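Local coordinates for amidohydrolase 3 domain-containing protein (Pyrococcus furiosus, PDB 3ICJ) that probably hydrolyses carbon-nitrogen bonds other than peptide bonds, with zinc ions bound in an amidohydrolase-type metal site, at residues E312-N317 / V406-E411; E127-G132 / D157-P162; F92-F97 / I495-D500; V334-K339 / E363-S368. All coordinates share one frame; numbering follows the deposited sequence.

Interaction 1 (E312-N317 / V406-E411)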
loop_
_atom_site.group_PDB
_atom_site.type_symbol
_atom_site.label_atom_id
_atom_site.label_comp_id
_atom_site.label_asym_id
_atom_site.label_seq_id
_atom_site.Cartn_x
_atom_site.Cartn_y
_atom_site.Cartn_z
ATOM N N GLU A 312 -9.024 2.405 25.921
ATOM C CA GLU A 312 -8.515 3.058 27.138
ATOM C C GLU A 312 -7.423 4.063 26.755
ATOM O O GLU A 312 -6.818 3.926 25.691
ATOM C CB GLU A 312 -7.979 2.014 28.123
ATOM C CG GLU A 312 -9.060 1.368 28.986
ATOM C CD GLU A 312 -9.466 2.242 30.163
ATOM O OE1 GLU A 312 -10.548 2.851 30.102
ATOM O OE2 GLU A 312 -8.698 2.325 31.148
ATOM N N PRO A 313 -7.154 5.083 27.616
ATOM C CA PRO A 313 -6.157 6.082 27.149
ATOM C C PRO A 313 -4.726 5.580 26.861
ATOM O O PRO A 313 -4.323 4.525 27.369
ATOM C CB PRO A 313 -6.149 7.127 28.284
ATOM C CG PRO A 313 -7.513 6.995 28.924
ATOM C CD PRO A 313 -7.794 5.522 28.885
ATOM N N TYR A 314 -3.990 6.320 26.025
ATOM C CA TYR A 314 -2.579 5.996 25.717
ATOM C C TYR A 314 -1.740 5.914 26.989
ATOM O O TYR A 314 -1.918 6.704 27.920
ATOM C CB TYR A 314 -1.955 7.010 24.732
ATOM C CG TYR A 314 -2.351 6.746 23.294
ATOM C CD1 TYR A 314 -3.583 7.179 22.799
ATOM C CD2 TYR A 314 -1.503 6.038 22.439
ATOM C CE1 TYR A 314 -3.976 6.928 21.496
ATOM C CE2 TYR A 314 -1.873 5.772 21.134
ATOM C CZ TYR A 314 -3.113 6.208 20.670
ATOM O OH TYR A 314 -3.464 5.954 19.375
ATOM N N THR A 315 -0.848 4.933 27.035
ATOM C CA THR A 315 0.049 4.782 28.182
ATOM C C THR A 315 0.966 6.002 28.318
ATOM O O THR A 315 1.222 6.454 29.425
ATOM C CB THR A 315 0.842 3.453 28.099
ATOM O OG1 THR A 315 -0.084 2.377 27.985
ATOM C CG2 THR A 315 1.718 3.223 29.349
ATOM N N ASP A 316 1.425 6.548 27.195
ATOM C CA ASP A 316 2.294 7.733 27.215
ATOM C C ASP A 316 1.597 9.067 26.908
ATOM O O ASP A 316 2.267 10.055 26.600
ATOM C CB ASP A 316 3.514 7.530 26.295
ATOM C CG ASP A 316 3.137 7.402 24.815
ATOM O OD1 ASP A 316 1.929 7.317 24.469
ATOM O OD2 ASP A 316 4.070 7.403 23.979
ATOM N N ASN A 317 0.261 9.063 26.947
ATOM C CA ASN A 317 -0.561 10.290 27.061
ATOM C C ASN A 317 -1.955 9.915 27.589
ATOM O O ASN A 317 -2.883 9.699 26.788
ATOM C CB ASN A 317 -0.665 11.044 25.721
ATOM C CG ASN A 317 -1.306 12.433 25.850
ATOM O OD1 ASN A 317 -1.908 12.792 26.866
ATOM N ND2 ASN A 317 -1.187 13.216 24.796
ATOM N N VAL A 406 5.215 -0.465 22.679
ATOM C CA VAL A 406 5.098 -0.610 24.135
ATOM C C VAL A 406 4.977 0.752 24.845
ATOM O O VAL A 406 4.189 0.884 25.761
ATOM C CB VAL A 406 6.217 -1.503 24.748
ATOM C CG1 VAL A 406 6.193 -1.460 26.290
ATOM C CG2 VAL A 406 6.058 -2.946 24.273
ATOM N N ASN A 407 5.719 1.759 24.388
ATOM C CA ASN A 407 5.578 3.108 24.923
ATOM C C ASN A 407 4.158 3.665 24.779
ATOM O O ASN A 407 3.662 4.292 25.708
ATOM C CB ASN A 407 6.588 4.091 24.309
ATOM C CG ASN A 407 8.021 3.788 24.699
ATOM O OD1 ASN A 407 8.280 3.038 25.644
ATOM N ND2 ASN A 407 8.963 4.369 23.960
ATOM N N ARG A 408 3.514 3.418 23.636
ATOM C CA ARG A 408 2.152 3.939 23.371
ATOM C C ARG A 408 1.055 3.247 24.158
ATOM O O ARG A 408 0.130 3.903 24.638
ATOM C CB ARG A 408 1.790 3.841 21.876
ATOM C CG ARG A 408 2.647 4.690 20.953
ATOM C CD ARG A 408 2.346 6.187 21.112
ATOM N NE ARG A 408 3.061 6.956 20.101
ATOM C CZ ARG A 408 4.333 7.347 20.215
ATOM N NH1 ARG A 408 4.904 8.033 19.234
ATOM N NH2 ARG A 408 5.039 7.032 21.298
ATOM N N VAL A 409 1.146 1.924 24.271
ATOM C CA VAL A 409 0.033 1.134 24.766
ATOM C C VAL A 409 0.356 0.251 25.975
ATOM O O VAL A 409 -0.541 -0.332 26.568
ATOM C CB VAL A 409 -0.641 0.288 23.625
ATOM C CG1 VAL A 409 -1.103 1.188 22.483
ATOM C CG2 VAL A 409 0.270 -0.855 23.133
ATOM N N GLY A 410 1.627 0.169 26.358
ATOM C CA GLY A 410 2.006 -0.589 27.547
ATOM C C GLY A 410 2.226 -2.054 27.212
ATOM O O GLY A 410 1.824 -2.519 26.148
ATOM N N GLU A 411 2.854 -2.768 28.138
ATOM C CA GLU A 411 3.190 -4.183 27.989
ATOM C C GLU A 411 1.988 -5.106 27.744
ATOM O O GLU A 411 2.091 -6.031 26.934
ATOM C CB GLU A 411 3.991 -4.683 29.218
ATOM C CG GLU A 411 5.202 -3.819 29.559
ATOM C CD GLU A 411 6.189 -4.474 30.524
ATOM O OE1 GLU A 411 5.916 -5.588 31.024
ATOM O OE2 GLU A 411 7.245 -3.861 30.783
#
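Two torsions help bring Asp316 to Arg408: Asp316 CG lies between its backbone N and carbonyl carbon (chi1 65°), and the chain of Arg408 bends at chi2 (-71°). Asp316 OD2 then lies 2.9 Å from Arg408 NH2 in a salt bridge whose hydrogen bond is weak. The carboxylate and guanidinium planes are 33° apart. Arg408 CD also touches Asp316 OD2, at 3.6 Å. The same OD2 pairs with Arg306, while Arg408 NE and NH1 bond to the carbonyls of Leu303 and Gly304. Residues Tyr314 to Asn317 form a type I beta turn set against helix 405-413. Thr315 N donates to Arg408 O at 2.8 Å, from above the carbonyl plane. Tyr314 CD2 lies 3.5 Å from Arg408 O. Tyr314 CD2, at the ring edge, is 4.0 Å from Arg408 CB, which is in the ring plane. The Tyr314 hydroxyl bonds to Ala308 O, and its side chain is about 10 Å from that of the zinc ligand His348. Thr315 OG1 packs on the Val409-Gly410 peptide but bonds to Arg413, which also holds the carbonyls of Glu312, Pro313 and Val409. With an alanine at Asp316, Arg306 and Arg408 would probably be left close together without their shared anion. One carboxylate oxygen thus serves two arginines, and its single charge probably offsets part of theirs and eases their closeness.

Interaction 2 (E127-G132 / D157-P162)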
loop_
_atom_site.group_PDB
_atom_site.type_symbol
_atom_site.label_atom_id
_atom_site.label_comp_id
_atom_site.label_asym_id
_atom_site.label_seq_id
_atom_site.Cartn_x
_atom_site.Cartn_y
_atom_site.Cartn_z
ATOM N N GLU A 127 21.640 23.869 -3.946
ATOM C CA GLU A 127 22.182 23.094 -5.087
ATOM C C GLU A 127 21.413 21.812 -5.392
ATOM O O GLU A 127 21.182 21.487 -6.563
ATOM C CB GLU A 127 23.669 22.738 -4.885
ATOM C CG GLU A 127 24.636 23.467 -5.810
ATOM C CD GLU A 127 25.062 24.826 -5.275
ATOM O OE1 GLU A 127 24.201 25.732 -5.162
ATOM O OE2 GLU A 127 26.269 24.991 -4.979
ATOM N N ARG A 128 21.036 21.083 -4.343
ATOM C CA ARG A 128 20.325 19.814 -4.506
ATOM C C ARG A 128 18.904 20.039 -5.017
ATOM O O ARG A 128 18.430 19.283 -5.863
ATOM C CB ARG A 128 20.320 19.013 -3.202
ATOM C CG ARG A 128 21.691 18.499 -2.785
ATOM C CD ARG A 128 21.869 17.012 -3.031
ATOM N NE ARG A 128 21.374 16.226 -1.901
ATOM C CZ ARG A 128 22.089 15.920 -0.819
ATOM N NH1 ARG A 128 21.532 15.200 0.144
ATOM N NH2 ARG A 128 23.352 16.327 -0.693
ATOM N N VAL A 129 18.253 21.092 -4.520
ATOM C CA VAL A 129 16.908 21.474 -4.958
ATOM C C VAL A 129 16.923 21.906 -6.432
ATOM O O VAL A 129 16.076 21.466 -7.214
ATOM C CB VAL A 129 16.260 22.559 -4.034
ATOM C CG1 VAL A 129 14.872 22.940 -4.513
ATOM C CG2 VAL A 129 16.140 22.054 -2.625
ATOM N N LYS A 130 17.913 22.716 -6.812
ATOM C CA LYS A 130 18.070 23.174 -8.202
ATOM C C LYS A 130 18.228 22.029 -9.202
ATOM O O LYS A 130 17.861 22.179 -10.367
ATOM C CB LYS A 130 19.252 24.141 -8.340
ATOM C CG LYS A 130 18.918 25.608 -8.102
ATOM C CD LYS A 130 20.186 26.453 -8.163
ATOM C CE LYS A 130 19.912 27.916 -7.833
ATOM N NZ LYS A 130 21.174 28.714 -7.740
ATOM N N LYS A 131 18.764 20.894 -8.743
ATOM C CA LYS A 131 18.943 19.703 -9.588
ATOM C C LYS A 131 17.680 18.840 -9.739
ATOM O O LYS A 131 17.753 17.749 -10.300
ATOM C CB LYS A 131 20.099 18.832 -9.079
ATOM C CG LYS A 131 21.479 19.372 -9.362
ATOM C CD LYS A 131 22.534 18.314 -9.060
ATOM C CE LYS A 131 23.855 18.614 -9.746
ATOM N NZ LYS A 131 24.560 19.755 -9.097
ATOM N N GLY A 132 16.537 19.320 -9.242
ATOM C CA GLY A 132 15.241 18.639 -9.437
ATOM C C GLY A 132 14.606 19.001 -10.774
ATOM O O GLY A 132 14.674 20.155 -11.206
ATOM N N ASP A 157 13.873 31.460 -2.641
ATOM C CA ASP A 157 13.427 32.382 -3.688
ATOM C C ASP A 157 14.454 32.587 -4.801
ATOM O O ASP A 157 14.134 33.209 -5.815
ATOM C CB ASP A 157 12.999 33.734 -3.102
ATOM C CG ASP A 157 11.541 33.756 -2.671
ATOM O OD1 ASP A 157 10.806 32.789 -2.960
ATOM O OD2 ASP A 157 11.135 34.753 -2.039
ATOM N N VAL A 158 15.675 32.071 -4.621
ATOM C CA VAL A 158 16.681 32.081 -5.701
ATOM C C VAL A 158 16.346 31.083 -6.836
ATOM O O VAL A 158 16.821 31.232 -7.960
ATOM C CB VAL A 158 18.159 31.893 -5.186
ATOM C CG1 VAL A 158 18.550 32.989 -4.184
ATOM C CG2 VAL A 158 18.377 30.501 -4.609
ATOM N N ILE A 159 15.517 30.086 -6.528
ATOM C CA ILE A 159 15.039 29.077 -7.491
ATOM C C ILE A 159 13.759 29.580 -8.175
ATOM O O ILE A 159 12.785 29.919 -7.498
ATOM C CB ILE A 159 14.774 27.732 -6.763
ATOM C CG1 ILE A 159 16.068 27.238 -6.106
ATOM C CG2 ILE A 159 14.195 26.680 -7.718
ATOM C CD1 ILE A 159 15.853 26.498 -4.826
ATOM N N ASP A 160 13.744 29.613 -9.509
ATOM C CA ASP A 160 12.631 30.268 -10.226
ATOM C C ASP A 160 11.398 29.381 -10.542
ATOM O O ASP A 160 10.626 29.673 -11.468
ATOM C CB ASP A 160 13.135 31.041 -11.461
ATOM C CG ASP A 160 13.612 30.131 -12.586
ATOM O OD1 ASP A 160 13.747 28.899 -12.384
ATOM O OD2 ASP A 160 13.854 30.663 -13.694
ATOM N N ARG A 161 11.253 28.273 -9.837
ATOM C CA ARG A 161 9.996 27.559 -9.875
ATOM C C ARG A 161 9.480 27.133 -8.515
ATOM O O ARG A 161 10.244 27.212 -7.566
ATOM C CB ARG A 161 10.069 26.375 -10.832
ATOM C CG ARG A 161 10.965 25.247 -10.404
ATOM C CD ARG A 161 11.338 24.405 -11.615
ATOM N NE ARG A 161 12.778 24.262 -11.740
ATOM C CZ ARG A 161 13.410 23.099 -11.775
ATOM N NH1 ARG A 161 14.729 23.063 -11.877
ATOM N NH2 ARG A 161 12.731 21.975 -11.718
ATOM N N PRO A 162 8.231 26.698 -8.414
ATOM C CA PRO A 162 7.701 26.364 -7.078
ATOM C C PRO A 162 8.481 25.245 -6.405
ATOM O O PRO A 162 8.926 24.305 -7.062
ATOM C CB PRO A 162 6.262 25.914 -7.352
ATOM C CG PRO A 162 5.901 26.596 -8.609
ATOM C CD PRO A 162 7.158 26.639 -9.431
#
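Gly132 O is gripped by both terminal nitrogens of Arg161. Arg161 NH2 lies 2.7 Å from Gly132 O and NH1 lies 3.0 Å from it. The oxygen sits at the edge of the guanidinium, near its plane. NH1 approaches almost along the C=O axis, whereas NH2 stands above the carbonyl plane. Two conformers of Arg161 are deposited, so the double grip is certain only for this one. In this conformer the chain bends at chi3 (126°), and NH2 also bonds to Gly134 O. The apolar half of the contact lies beside this grip. Ile159 CD1 meets Val129 CG1 at 3.7 Å, the two side chains crossing at about a right angle. Ile159 CG1 touches Lys130 CG at 3.8 Å. The lysine chain is extended beyond CG and brings Lys130 CE to 4.4 Å from Val158 CG2. Ile137 on strand 137-142 is touched by both Val129 and Ile159, and Val129 also reaches Val163 and Leu165 on strand 163-167. Helix 122-130 links the parallel strands 114-115 and 137-142, a beta-alpha-beta unit. The contact fastens the end of that helix to the loop entering strand 163-167, the next parallel strand of the same sheet.

Interaction 3 (F92-F97 / I495-D500)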
loop_
_atom_site.group_PDB
_atom_site.type_symbol
_atom_site.label_atom_id
_atom_site.label_comp_id
_atom_site.label_asym_id
_atom_site.label_seq_id
_atom_site.Cartn_x
_atom_site.Cartn_y
_atom_site.Cartn_z
ATOM N N PHE A 92 14.497 -21.200 -10.206
ATOM C CA PHE A 92 13.231 -21.314 -9.479
ATOM C C PHE A 92 12.176 -20.324 -9.980
ATOM O O PHE A 92 12.497 -19.195 -10.334
ATOM C CB PHE A 92 13.463 -21.156 -7.972
ATOM C CG PHE A 92 14.369 -22.220 -7.384
ATOM C CD1 PHE A 92 13.830 -23.356 -6.784
ATOM C CD2 PHE A 92 15.755 -22.094 -7.446
ATOM C CE1 PHE A 92 14.665 -24.359 -6.263
ATOM C CE2 PHE A 92 16.592 -23.080 -6.919
ATOM C CZ PHE A 92 16.042 -24.211 -6.326
ATOM N N VAL A 93 10.926 -20.774 -10.044
ATOM C CA VAL A 93 9.800 -19.898 -10.378
ATOM C C VAL A 93 8.838 -19.865 -9.172
ATOM O O VAL A 93 8.716 -20.851 -8.448
ATOM C CB VAL A 93 9.081 -20.368 -11.667
ATOM C CG1 VAL A 93 7.902 -19.476 -12.020
ATOM C CG2 VAL A 93 10.050 -20.423 -12.864
ATOM N N MET A 94 8.172 -18.732 -8.958
ATOM C CA MET A 94 7.097 -18.636 -7.936
ATOM C C MET A 94 6.023 -17.626 -8.384
ATOM O O MET A 94 6.311 -16.766 -9.234
ATOM C CB MET A 94 7.701 -18.262 -6.550
ATOM C CG MET A 94 8.246 -16.804 -6.389
ATOM S SD MET A 94 8.662 -16.322 -4.665
ATOM C CE MET A 94 7.055 -15.742 -4.102
ATOM N N PRO A 95 4.789 -17.706 -7.818
ATOM C CA PRO A 95 3.801 -16.668 -8.119
ATOM C C PRO A 95 4.371 -15.304 -7.739
ATOM O O PRO A 95 5.093 -15.190 -6.722
ATOM C CB PRO A 95 2.615 -17.031 -7.204
ATOM C CG PRO A 95 2.796 -18.503 -6.925
ATOM C CD PRO A 95 4.281 -18.672 -6.819
ATOM N N ALA A 96 4.106 -14.297 -8.574
ATOM C CA ALA A 96 4.565 -12.954 -8.293
ATOM C C ALA A 96 3.904 -12.413 -7.023
ATOM O O ALA A 96 2.818 -12.867 -6.621
ATOM C CB ALA A 96 4.312 -12.026 -9.486
ATOM N N PHE A 97 4.591 -11.478 -6.374
ATOM C CA PHE A 97 4.062 -10.851 -5.172
ATOM C C PHE A 97 2.815 -10.042 -5.495
ATOM O O PHE A 97 2.667 -9.526 -6.603
ATOM C CB PHE A 97 5.118 -9.978 -4.499
ATOM C CG PHE A 97 6.248 -10.769 -3.894
ATOM C CD1 PHE A 97 6.052 -11.496 -2.732
ATOM C CD2 PHE A 97 7.502 -10.805 -4.511
ATOM C CE1 PHE A 97 7.089 -12.262 -2.173
ATOM C CE2 PHE A 97 8.561 -11.550 -3.939
ATOM C CZ PHE A 97 8.338 -12.283 -2.775
ATOM N N ILE A 495 7.556 -14.924 -11.110
ATOM C CA ILE A 495 8.891 -14.349 -11.108
ATOM C C ILE A 495 9.912 -15.487 -11.120
ATOM O O ILE A 495 9.619 -16.592 -10.664
ATOM C CB ILE A 495 9.121 -13.372 -9.912
ATOM C CG1 ILE A 495 8.812 -14.058 -8.574
ATOM C CG2 ILE A 495 8.294 -12.096 -10.104
ATOM C CD1 ILE A 495 9.163 -13.240 -7.334
ATOM N N ILE A 496 11.090 -15.211 -11.671
ATOM C CA ILE A 496 12.150 -16.213 -11.813
ATOM C C ILE A 496 13.321 -15.836 -10.900
ATOM O O ILE A 496 13.825 -14.719 -10.949
ATOM C CB ILE A 496 12.620 -16.351 -13.291
ATOM C CG1 ILE A 496 11.427 -16.693 -14.206
ATOM C CG2 ILE A 496 13.753 -17.391 -13.425
ATOM C CD1 ILE A 496 11.727 -16.575 -15.698
ATOM N N LEU A 497 13.738 -16.785 -10.068
ATOM C CA LEU A 497 14.757 -16.547 -9.052
ATOM C C LEU A 497 15.936 -17.520 -9.239
ATOM O O LEU A 497 15.735 -18.690 -9.615
ATOM C CB LEU A 497 14.125 -16.720 -7.656
ATOM C CG LEU A 497 12.984 -15.779 -7.257
ATOM C CD1 LEU A 497 12.225 -16.335 -6.078
ATOM C CD2 LEU A 497 13.524 -14.371 -6.959
ATOM N N ASP A 498 17.153 -17.022 -9.010
ATOM C CA ASP A 498 18.360 -17.855 -9.008
ATOM C C ASP A 498 18.417 -18.822 -7.823
ATOM O O ASP A 498 18.866 -19.949 -7.976
ATOM C CB ASP A 498 19.626 -16.988 -9.010
ATOM C CG ASP A 498 19.829 -16.253 -10.318
ATOM O OD1 ASP A 498 19.330 -16.723 -11.365
ATOM O OD2 ASP A 498 20.492 -15.198 -10.296
ATOM N N ARG A 499 17.980 -18.365 -6.651
ATOM C CA ARG A 499 17.999 -19.168 -5.420
ATOM C C ARG A 499 16.595 -19.664 -5.050
ATOM O O ARG A 499 15.599 -19.055 -5.438
ATOM C CB ARG A 499 18.581 -18.352 -4.251
ATOM C CG ARG A 499 17.918 -16.985 -4.070
ATOM C CD ARG A 499 17.925 -16.459 -2.635
ATOM N NE ARG A 499 17.362 -15.102 -2.551
ATOM C CZ ARG A 499 16.062 -14.813 -2.456
ATOM N NH1 ARG A 499 15.671 -13.545 -2.389
ATOM N NH2 ARG A 499 15.150 -15.778 -2.428
ATOM N N ASP A 500 16.534 -20.771 -4.307
ATOM C CA ASP A 500 15.281 -21.283 -3.739
ATOM C C ASP A 500 14.677 -20.257 -2.784
ATOM O O ASP A 500 15.323 -19.879 -1.803
ATOM C CB ASP A 500 15.526 -22.587 -2.972
ATOM C CG ASP A 500 14.250 -23.386 -2.725
ATOM O OD1 ASP A 500 14.371 -24.597 -2.470
ATOM O OD2 ASP A 500 13.130 -22.831 -2.787
#
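Ile495 is the apolar centre, lying beside Met94 with both side chains pointing the same way. Ile495 CG1 lies between its backbone N and carbonyl carbon (chi1 55°), which sets it 3.6 Å from Met94 CG. Ile495 CD1 touches Phe97 CE2 at 3.8 Å, the two side chains crossing at about a right angle, and Ile495 CG2 packs on Ala96 CB. Met94 SD extends this patch to Leu497 CD1, also at 3.8 Å. Trp443 of helix 442-451 touches Met94 and Leu497 and meets the Phe97 ring edge-to-face. Val93 and Ile496 form the non-hydrogen-bonded pair, with their side chains on the other face of the sheet. The pairs on either side of it are hydrogen-bonded. Leu497 N reaches Phe92 O at 2.7 Å, nearly straight at 174°, and Ile495 N reaches Met94 O at 2.9 Å. Beyond the strand end the chain turns so that Asp500 lies over one face of the Phe92 ring. Asp500 CA is above the ring centre, and Asp500 CB makes a CH-pi contact 4.0 Å from the Phe92 centroid. The carboxylate is stacked at 16° to the ring plane, while Asp498 O lies at the ring edge. A serine in place of Phe92 would probably open a gap beneath Asp500 and let the segment after the strand shift. Within 92-97 and 495-500 four backbone bonds thus hold an antiparallel pair of strands, and the Phe92 ring lies flat along Asp500, whose OD2 is held by Tyr46 OH and Leu502 N.

Interaction 4 (V334-K339 / E363-S368)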
loop_
_atom_site.group_PDB
_atom_site.type_symbol
_atom_site.label_atom_id
_atom_site.label_comp_id
_atom_site.label_asym_id
_atom_site.label_seq_id
_atom_site.Cartn_x
_atom_site.Cartn_y
_atom_site.Cartn_z
ATOM N N VAL A 334 -21.932 4.369 3.723
ATOM C CA VAL A 334 -21.103 4.153 2.534
ATOM C C VAL A 334 -21.263 2.731 2.017
ATOM O O VAL A 334 -21.445 2.535 0.815
ATOM C CB VAL A 334 -19.607 4.500 2.798
ATOM C CG1 VAL A 334 -18.713 4.033 1.641
ATOM C CG2 VAL A 334 -19.446 5.986 3.002
ATOM N N ILE A 335 -21.245 1.752 2.931
ATOM C CA ILE A 335 -21.488 0.344 2.589
ATOM C C ILE A 335 -22.815 0.161 1.834
ATOM O O ILE A 335 -22.887 -0.584 0.850
ATOM C CB ILE A 335 -21.439 -0.592 3.843
ATOM C CG1 ILE A 335 -20.020 -0.663 4.406
ATOM C CG2 ILE A 335 -21.904 -1.997 3.497
ATOM C CD1 ILE A 335 -19.945 -1.370 5.792
ATOM N N GLU A 336 -23.862 0.852 2.267
ATOM C CA GLU A 336 -25.150 0.698 1.602
ATOM C C GLU A 336 -25.138 1.265 0.181
ATOM O O GLU A 336 -25.917 0.829 -0.664
ATOM C CB GLU A 336 -26.281 1.306 2.439
ATOM C CG GLU A 336 -26.561 0.531 3.724
ATOM C CD GLU A 336 -27.069 -0.886 3.465
ATOM O OE1 GLU A 336 -27.890 -1.086 2.541
ATOM O OE2 GLU A 336 -26.659 -1.800 4.200
ATOM N N ARG A 337 -24.259 2.231 -0.071
ATOM C CA ARG A 337 -24.058 2.768 -1.409
ATOM C C ARG A 337 -23.166 1.845 -2.246
ATOM O O ARG A 337 -23.317 1.775 -3.469
ATOM C CB ARG A 337 -23.434 4.171 -1.348
ATOM C CG ARG A 337 -24.347 5.273 -0.820
ATOM C CD ARG A 337 -23.587 6.609 -0.750
ATOM N NE ARG A 337 -23.552 7.295 -2.048
ATOM C CZ ARG A 337 -22.949 8.459 -2.283
ATOM N NH1 ARG A 337 -22.270 9.085 -1.319
ATOM N NH2 ARG A 337 -23.006 8.988 -3.494
ATOM N N ALA A 338 -22.231 1.146 -1.591
ATOM C CA ALA A 338 -21.328 0.223 -2.292
ATOM C C ALA A 338 -22.033 -1.064 -2.729
ATOM O O ALA A 338 -21.745 -1.590 -3.799
ATOM C CB ALA A 338 -20.086 -0.095 -1.431
ATOM N N LYS A 339 -22.941 -1.556 -1.885
ATOM C CA LYS A 339 -23.724 -2.770 -2.145
ATOM C C LYS A 339 -24.356 -2.881 -3.560
ATOM O O LYS A 339 -23.975 -3.790 -4.307
ATOM C CB LYS A 339 -24.789 -2.977 -1.069
ATOM C CG LYS A 339 -24.313 -3.581 0.232
ATOM C CD LYS A 339 -25.547 -3.718 1.110
ATOM C CE LYS A 339 -25.280 -4.519 2.337
ATOM N NZ LYS A 339 -26.421 -4.323 3.287
ATOM N N GLU A 363 -21.075 -6.076 10.677
ATOM C CA GLU A 363 -22.136 -6.876 11.267
ATOM C C GLU A 363 -23.514 -6.332 10.930
ATOM O O GLU A 363 -24.382 -7.081 10.490
ATOM C CB GLU A 363 -22.009 -6.898 12.780
ATOM C CG GLU A 363 -21.549 -8.200 13.351
ATOM C CD GLU A 363 -22.268 -8.548 14.636
ATOM O OE1 GLU A 363 -23.010 -9.552 14.651
ATOM O OE2 GLU A 363 -22.097 -7.811 15.624
ATOM N N GLU A 364 -23.704 -5.030 11.147
ATOM C CA GLU A 364 -25.013 -4.393 10.981
ATOM C C GLU A 364 -25.443 -4.411 9.525
ATOM O O GLU A 364 -26.592 -4.709 9.217
ATOM C CB GLU A 364 -24.996 -2.956 11.518
ATOM C CG GLU A 364 -26.201 -2.115 11.090
ATOM C CD GLU A 364 -26.296 -0.790 11.805
ATOM O OE1 GLU A 364 -25.894 -0.712 12.986
ATOM O OE2 GLU A 364 -26.783 0.174 11.177
ATOM N N ALA A 365 -24.501 -4.114 8.635
ATOM C CA ALA A 365 -24.777 -4.096 7.196
ATOM C C ALA A 365 -24.776 -5.496 6.550
ATOM O O ALA A 365 -25.053 -5.619 5.362
ATOM C CB ALA A 365 -23.785 -3.176 6.485
ATOM N N GLU A 366 -24.455 -6.523 7.342
ATOM C CA GLU A 366 -24.347 -7.923 6.894
ATOM C C GLU A 366 -23.415 -8.028 5.702
ATOM O O GLU A 366 -23.737 -8.656 4.693
ATOM C CB GLU A 366 -25.736 -8.523 6.596
ATOM C CG GLU A 366 -26.614 -8.604 7.834
ATOM C CD GLU A 366 -28.094 -8.723 7.500
ATOM O OE1 GLU A 366 -28.665 -7.802 6.868
ATOM O OE2 GLU A 366 -28.687 -9.739 7.889
ATOM N N PHE A 367 -22.255 -7.385 5.836
ATOM C CA PHE A 367 -21.381 -7.166 4.723
ATOM C C PHE A 367 -19.999 -7.664 5.124
ATOM O O PHE A 367 -19.464 -7.248 6.138
ATOM C CB PHE A 367 -21.349 -5.659 4.398
ATOM C CG PHE A 367 -20.516 -5.304 3.177
ATOM C CD1 PHE A 367 -21.100 -5.269 1.913
ATOM C CD2 PHE A 367 -19.167 -4.957 3.304
ATOM C CE1 PHE A 367 -20.345 -4.915 0.782
ATOM C CE2 PHE A 367 -18.401 -4.625 2.185
ATOM C CZ PHE A 367 -19.002 -4.607 0.917
ATOM N N SER A 368 -19.412 -8.542 4.336
ATOM C CA SER A 368 -18.086 -9.050 4.690
ATOM C C SER A 368 -17.004 -8.186 4.037
ATOM O O SER A 368 -16.642 -8.396 2.881
ATOM C CB SER A 368 -17.957 -10.533 4.332
ATOM O OG SER A 368 -17.071 -11.181 5.236
#
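A Schellman motif ends helix 352-365, and the segment that follows packs on helix 328-338. Ile335 touches both parts of this ending. Glu366 turns the chain with positive phi (53°), and Phe367 comes next. Phe367 CG is anti to the backbone N (chi1 -177°), which carries the ring back over Ile335. The gamma methyl CG2 of Ile335 lies over one face of the ring, offset toward its rim, and is 3.6 Å from Phe367 CG. This is a CH-pi contact. The same methyl, Ile335 CG2, meets Ala365 CB at 3.7 Å, so one branch of Ile335 serves both neighbours. Phe362 of the second helix also packs against Ile335 and Phe367. Lys339 runs past the ring in the opposite direction, its CG 4.0 Å from Phe367 CD1. Its chain is extended beyond CG and delivers the ammonium to the helix end. There NZ has two partners. One is Glu336 OE2, in a salt bridge met on the syn side of the carboxylate. Glu336 bends at chi2, which helps turn its carboxylate toward the lysine, and Glu336 OE2 also lies 3.9 Å from Ala365 CB. The lysine charge probably suits the helix C terminus, where carbonyl groups gather. The other partner is Ala365 O, to which Lys339 NZ donates at 2.8 Å, in the carbonyl plane and on a lone pair.

Overall arrangement
From the N terminus, strand 92-102 opens interaction 3, the widest loop, which closes only at 495-500 near the end of the modelled chain. The other three contacts fall within it. Interaction 2 comes first, tying a helix end to a loop across 24 intervening residues. Interaction 1 starts later, at 312-317, and closes at 406-411. Interaction 4 lies wholly between those two segments, and no loops cross. Interaction 3 joins strand 92-102 to the C-terminal strand 494-497, interaction 1 a long loop to helix 405-413, and interaction 4 two successive helices. No two contacts touch. Interactions 2 and 4 lie on opposite sides of the chain's centre, their own centres 49 Å apart.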